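Long-range contacts in D-alanyl-D-alanine carboxypeptidase (Mycobacterium tuberculosis H37Rv, PDB 4RYE), which shows serine D,D-carboxypeptidase activity in vitro and probably trims the D-Ala-D-Ala end of peptidoglycan stem peptides in mycobacterial cell-wall biosynthesis: residues L98-G103 against I191-E196; A46-V51 against R216-G221. All coordinates share one frame; numbering follows the deposited sequence.

Contact 1: residues L98-G103 against I191-E196; sequences LLLVSG and IVNQDE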
# COMPACT_ATOMS: atom_id res chain seq x y z
N LEU A 98 -0.21 11.00 2.65
CA LEU A 98 0.09 9.91 1.71
C LEU A 98 -0.62 8.61 2.06
O LEU A 98 -1.22 7.96 1.19
CB LEU A 98 1.60 9.64 1.70
CG LEU A 98 2.07 8.63 0.66
CD1 LEU A 98 2.00 9.27 -0.72
CD2 LEU A 98 3.49 8.17 0.96
N LEU A 99 -0.55 8.22 3.33
CA LEU A 99 -0.98 6.90 3.74
C LEU A 99 -2.43 6.81 4.22
O LEU A 99 -3.04 5.75 4.12
CB LEU A 99 -0.04 6.34 4.79
CG LEU A 99 1.40 6.12 4.32
CD1 LEU A 99 2.24 5.59 5.46
CD2 LEU A 99 1.47 5.17 3.12
N LEU A 100 -2.98 7.90 4.74
CA LEU A 100 -4.37 7.88 5.23
C LEU A 100 -5.40 8.20 4.15
O LEU A 100 -6.48 7.60 4.11
CB LEU A 100 -4.56 8.83 6.42
CG LEU A 100 -4.31 8.25 7.82
CD1 LEU A 100 -2.90 7.69 7.93
CD2 LEU A 100 -4.54 9.30 8.88
N VAL A 101 -5.09 9.16 3.28
CA VAL A 101 -6.06 9.55 2.25
C VAL A 101 -5.52 9.40 0.82
O VAL A 101 -6.15 9.88 -0.13
CB VAL A 101 -6.61 10.99 2.47
CG1 VAL A 101 -7.21 11.13 3.86
CG2 VAL A 101 -5.52 12.03 2.24
N SER A 102 -4.38 8.74 0.67
CA SER A 102 -3.79 8.46 -0.64
C SER A 102 -3.55 9.75 -1.44
O SER A 102 -3.83 9.80 -2.64
CB SER A 102 -4.68 7.51 -1.44
OG SER A 102 -3.90 6.80 -2.40
N GLY A 103 -3.05 10.78 -0.78
CA GLY A 103 -2.91 12.08 -1.41
C GLY A 103 -1.81 12.08 -2.45
O GLY A 103 -0.65 11.85 -2.13
N ILE A 191 -7.92 14.68 9.13
CA ILE A 191 -8.13 13.75 8.02
C ILE A 191 -8.29 12.33 8.57
O ILE A 191 -7.67 11.97 9.57
CB ILE A 191 -6.99 13.79 7.00
CG1 ILE A 191 -5.65 13.45 7.67
CG2 ILE A 191 -6.94 15.16 6.32
CD1 ILE A 191 -4.50 13.22 6.69
N VAL A 192 -9.13 11.53 7.91
CA VAL A 192 -9.42 10.18 8.40
C VAL A 192 -8.81 9.13 7.49
O VAL A 192 -8.65 9.34 6.28
CB VAL A 192 -10.94 9.93 8.56
CG1 VAL A 192 -11.56 10.95 9.49
CG2 VAL A 192 -11.65 9.96 7.21
N ASN A 193 -8.44 8.00 8.10
CA ASN A 193 -7.86 6.89 7.37
C ASN A 193 -8.92 6.23 6.50
O ASN A 193 -9.96 5.80 7.00
CB ASN A 193 -7.31 5.87 8.38
CG ASN A 193 -6.36 4.87 7.74
OD1 ASN A 193 -6.52 4.49 6.58
ND2 ASN A 193 -5.36 4.45 8.51
N GLN A 194 -8.67 6.14 5.20
CA GLN A 194 -9.65 5.58 4.27
C GLN A 194 -9.66 4.05 4.23
O GLN A 194 -10.49 3.46 3.54
CB GLN A 194 -9.43 6.13 2.86
CG GLN A 194 -8.20 5.59 2.16
CD GLN A 194 -7.95 6.25 0.82
OE1 GLN A 194 -8.64 7.20 0.44
NE2 GLN A 194 -6.96 5.75 0.08
N ASP A 195 -8.74 3.42 4.95
CA ASP A 195 -8.65 1.96 5.00
C ASP A 195 -9.74 1.39 5.90
O ASP A 195 -9.60 1.33 7.12
CB ASP A 195 -7.27 1.54 5.53
CG ASP A 195 -7.11 0.03 5.64
OD1 ASP A 195 -7.97 -0.73 5.15
OD2 ASP A 195 -6.08 -0.40 6.22
N GLU A 196 -10.83 0.95 5.28
CA GLU A 196 -12.01 0.48 6.01
C GLU A 196 -11.78 -0.88 6.68
O GLU A 196 -12.55 -1.29 7.54
CB GLU A 196 -13.21 0.40 5.07
CG GLU A 196 -13.55 1.74 4.44
CD GLU A 196 -14.97 1.80 3.94
OE1 GLU A 196 -15.66 0.75 3.98
OE2 GLU A 196 -15.41 2.89 3.52
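Leu-100 O accepts the backbone N-H of Gln-194 at 2.8 Å, with an N-H...O angle of 160° and the donor in the carbonyl plane, so the last turn of helix 91-100 is tied directly to the chain leaving strand 187-192. A second polar element lies within 191-196: Asn-193 OD1 accepts from Asp-195 N at 3.0 Å, an Asx turn, while Asn-193 ND2 is held by the carbonyls of Glu-177 and Thr-175. The joined parts belong to a peptidase S11 enzyme, of the beta-lactamase clan, and Ser-102, an active-site residue by similarity, lies two residues beyond the bonded Leu-100; its OG is hydrogen-bonded to Lys-208. Van der Waals contacts make up the rest. The Leu-100 side chain crosses that of Asn-193 at about a right angle, CG lying 3.9 Å from Asn-193 CB. Val-101 CG1, anti to its own carbonyl carbon (chi1 -55°), reaches Val-192 O at 3.3 Å and makes an apolar contact with Ile-191 CB at 4.1 Å. On the Ser-102 side, Gln-194, extended beyond CG, carries its amide NE2 to 3.3 Å from Ser-102 CB, a van der Waals contact on the carbon.

Contact 2: residues A46-V51 against R216-G221; sequences ASTIKV and RKTFVG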
# COMPACT_ATOMS: atom_id res chain seq x y z
N ALA A 46 -1.09 1.00 -9.04
CA ALA A 46 -1.78 2.20 -8.57
C ALA A 46 -1.19 2.63 -7.23
O ALA A 46 0.01 2.50 -7.01
CB ALA A 46 -3.29 1.96 -8.46
N SER A 47 -2.04 3.13 -6.33
CA SER A 47 -1.58 3.75 -5.09
C SER A 47 -0.93 2.80 -4.08
O SER A 47 -0.38 3.26 -3.08
CB SER A 47 -2.73 4.51 -4.40
OG SER A 47 -2.94 5.79 -4.97
N THR A 48 -0.98 1.49 -4.32
CA THR A 48 -0.22 0.60 -3.44
C THR A 48 1.27 0.93 -3.48
O THR A 48 1.99 0.71 -2.51
CB THR A 48 -0.43 -0.89 -3.77
OG1 THR A 48 -0.01 -1.16 -5.12
CG2 THR A 48 -1.88 -1.29 -3.56
N ILE A 49 1.72 1.48 -4.61
CA ILE A 49 3.12 1.85 -4.76
C ILE A 49 3.51 2.99 -3.81
O ILE A 49 4.69 3.22 -3.57
CB ILE A 49 3.47 2.22 -6.23
CG1 ILE A 49 4.92 1.83 -6.56
CG2 ILE A 49 3.25 3.70 -6.49
CD1 ILE A 49 5.20 0.35 -6.50
N LYS A 50 2.52 3.70 -3.26
CA LYS A 50 2.82 4.72 -2.25
C LYS A 50 3.50 4.14 -1.01
O LYS A 50 4.19 4.84 -0.29
CB LYS A 50 1.55 5.49 -1.83
CG LYS A 50 1.00 6.44 -2.91
CD LYS A 50 -0.26 7.12 -2.39
CE LYS A 50 -0.71 8.28 -3.27
NZ LYS A 50 -1.44 7.81 -4.47
N VAL A 51 3.30 2.85 -0.75
CA VAL A 51 4.01 2.19 0.35
C VAL A 51 5.52 2.19 0.10
O VAL A 51 6.33 2.40 1.01
CB VAL A 51 3.51 0.74 0.56
CG1 VAL A 51 4.29 0.06 1.68
CG2 VAL A 51 2.01 0.72 0.87
N ARG A 216 -6.99 -1.21 -12.38
CA ARG A 216 -8.23 -1.59 -11.69
C ARG A 216 -8.00 -1.47 -10.17
O ARG A 216 -7.24 -0.60 -9.74
CB ARG A 216 -8.71 -2.98 -12.14
CG ARG A 216 -9.02 -3.01 -13.63
CD ARG A 216 -9.39 -4.38 -14.15
NE ARG A 216 -9.65 -4.30 -15.59
CZ ARG A 216 -10.16 -5.28 -16.33
NH1 ARG A 216 -10.46 -6.45 -15.77
NH2 ARG A 216 -10.36 -5.09 -17.63
N LYS A 217 -8.63 -2.32 -9.36
CA LYS A 217 -8.49 -2.15 -7.91
C LYS A 217 -7.30 -2.91 -7.37
O LYS A 217 -7.08 -4.07 -7.73
CB LYS A 217 -9.75 -2.62 -7.17
CG LYS A 217 -11.04 -1.96 -7.64
CD LYS A 217 -12.17 -2.20 -6.65
CE LYS A 217 -11.80 -1.60 -5.30
NZ LYS A 217 -12.94 -1.51 -4.37
N THR A 218 -6.52 -2.26 -6.50
CA THR A 218 -5.41 -2.95 -5.84
C THR A 218 -5.50 -2.76 -4.32
O THR A 218 -6.12 -1.82 -3.83
CB THR A 218 -4.04 -2.46 -6.34
OG1 THR A 218 -3.92 -1.05 -6.10
CG2 THR A 218 -3.87 -2.73 -7.84
N PHE A 219 -4.85 -3.65 -3.58
CA PHE A 219 -4.82 -3.55 -2.14
C PHE A 219 -3.68 -4.39 -1.61
O PHE A 219 -3.39 -5.47 -2.13
CB PHE A 219 -6.14 -4.01 -1.52
CG PHE A 219 -6.13 -4.03 -0.01
CD1 PHE A 219 -6.32 -2.86 0.71
CD2 PHE A 219 -5.93 -5.21 0.69
CE1 PHE A 219 -6.30 -2.86 2.10
CE2 PHE A 219 -5.90 -5.23 2.07
CZ PHE A 219 -6.09 -4.05 2.78
N VAL A 220 -3.04 -3.87 -0.57
CA VAL A 220 -2.07 -4.63 0.20
C VAL A 220 -2.32 -4.30 1.66
O VAL A 220 -2.66 -3.17 1.99
CB VAL A 220 -0.61 -4.31 -0.22
CG1 VAL A 220 -0.27 -2.83 0.03
CG2 VAL A 220 0.36 -5.22 0.52
N GLY A 221 -2.20 -5.28 2.55
CA GLY A 221 -2.43 -4.99 3.95
C GLY A 221 -2.14 -6.15 4.87
O GLY A 221 -1.79 -7.24 4.42
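Thr-48 and Thr-218 both set OG1 between backbone N and carbonyl carbon (chi1 60° and 59°), and at Thr-48 the methyl CG2, anti to the carbonyl carbon, meets strand 218-225. Residues in and beside the SxxK motif (Ala-46, Thr-48 and Val-51) thus pack on an inner strand of the antiparallel sheet of the penicillin-binding fold, while the motif's Ser-47 and Lys-50 take no part. Thr-48 CG2 is the hub: it lies 3.3 Å from Thr-218 OG1 and 3.8 Å from Phe-219 N, and continues to Val-220 CG1 at 4.2 Å. The two threonine hydroxyls, 4.0 Å apart from OG1 to OG1, do not bond to each other; both are hydrogen-bonded to the carbonyl O of Pro-45, which therefore links the two segments through a shared acceptor. Ala-46 CB adds a flanking contact to Thr-218 OG1. Alternation along the strand explains the pattern, since Thr-218 and Val-220 direct their CB toward 46-51 and Phe-219 directs its own away. Val-51 and Val-220 also meet side chains of helix 155-166. Within 46-51, Lys-50, the probable proton acceptor by similarity, gives NZ to OG of Ser-47, the inferred acyl-ester nucleophile, at 2.6 Å, and Asn-104 OD1 and Ser-142 O also hold that amine. Three residues beyond Thr-48, Val-51 CG2 rests 4.3 Å from Val-220 CG1.

Contact 2 is the more central, about 4 Å from the chain centre to its own centre against 11 Å for contact 1, and all six of its touching residues are buried; contact 1 is also largely buried but has an exposed margin at Val-192. Their chemistry differs accordingly: a backbone hydrogen bond joins a helix end to a strand exit in 98-103/191-196, whereas van der Waals contacts, some onto a hydroxyl oxygen, and no direct bond join 46-51 to the main sheet. The contacts share no helix or strand, yet they meet at the active site, where Ser-102 OG lies 2.9 Å from Ser-47 OG in a probable hydrogen bond and Leu-98 CD1 packs 3.5 Å from Lys-50 CD.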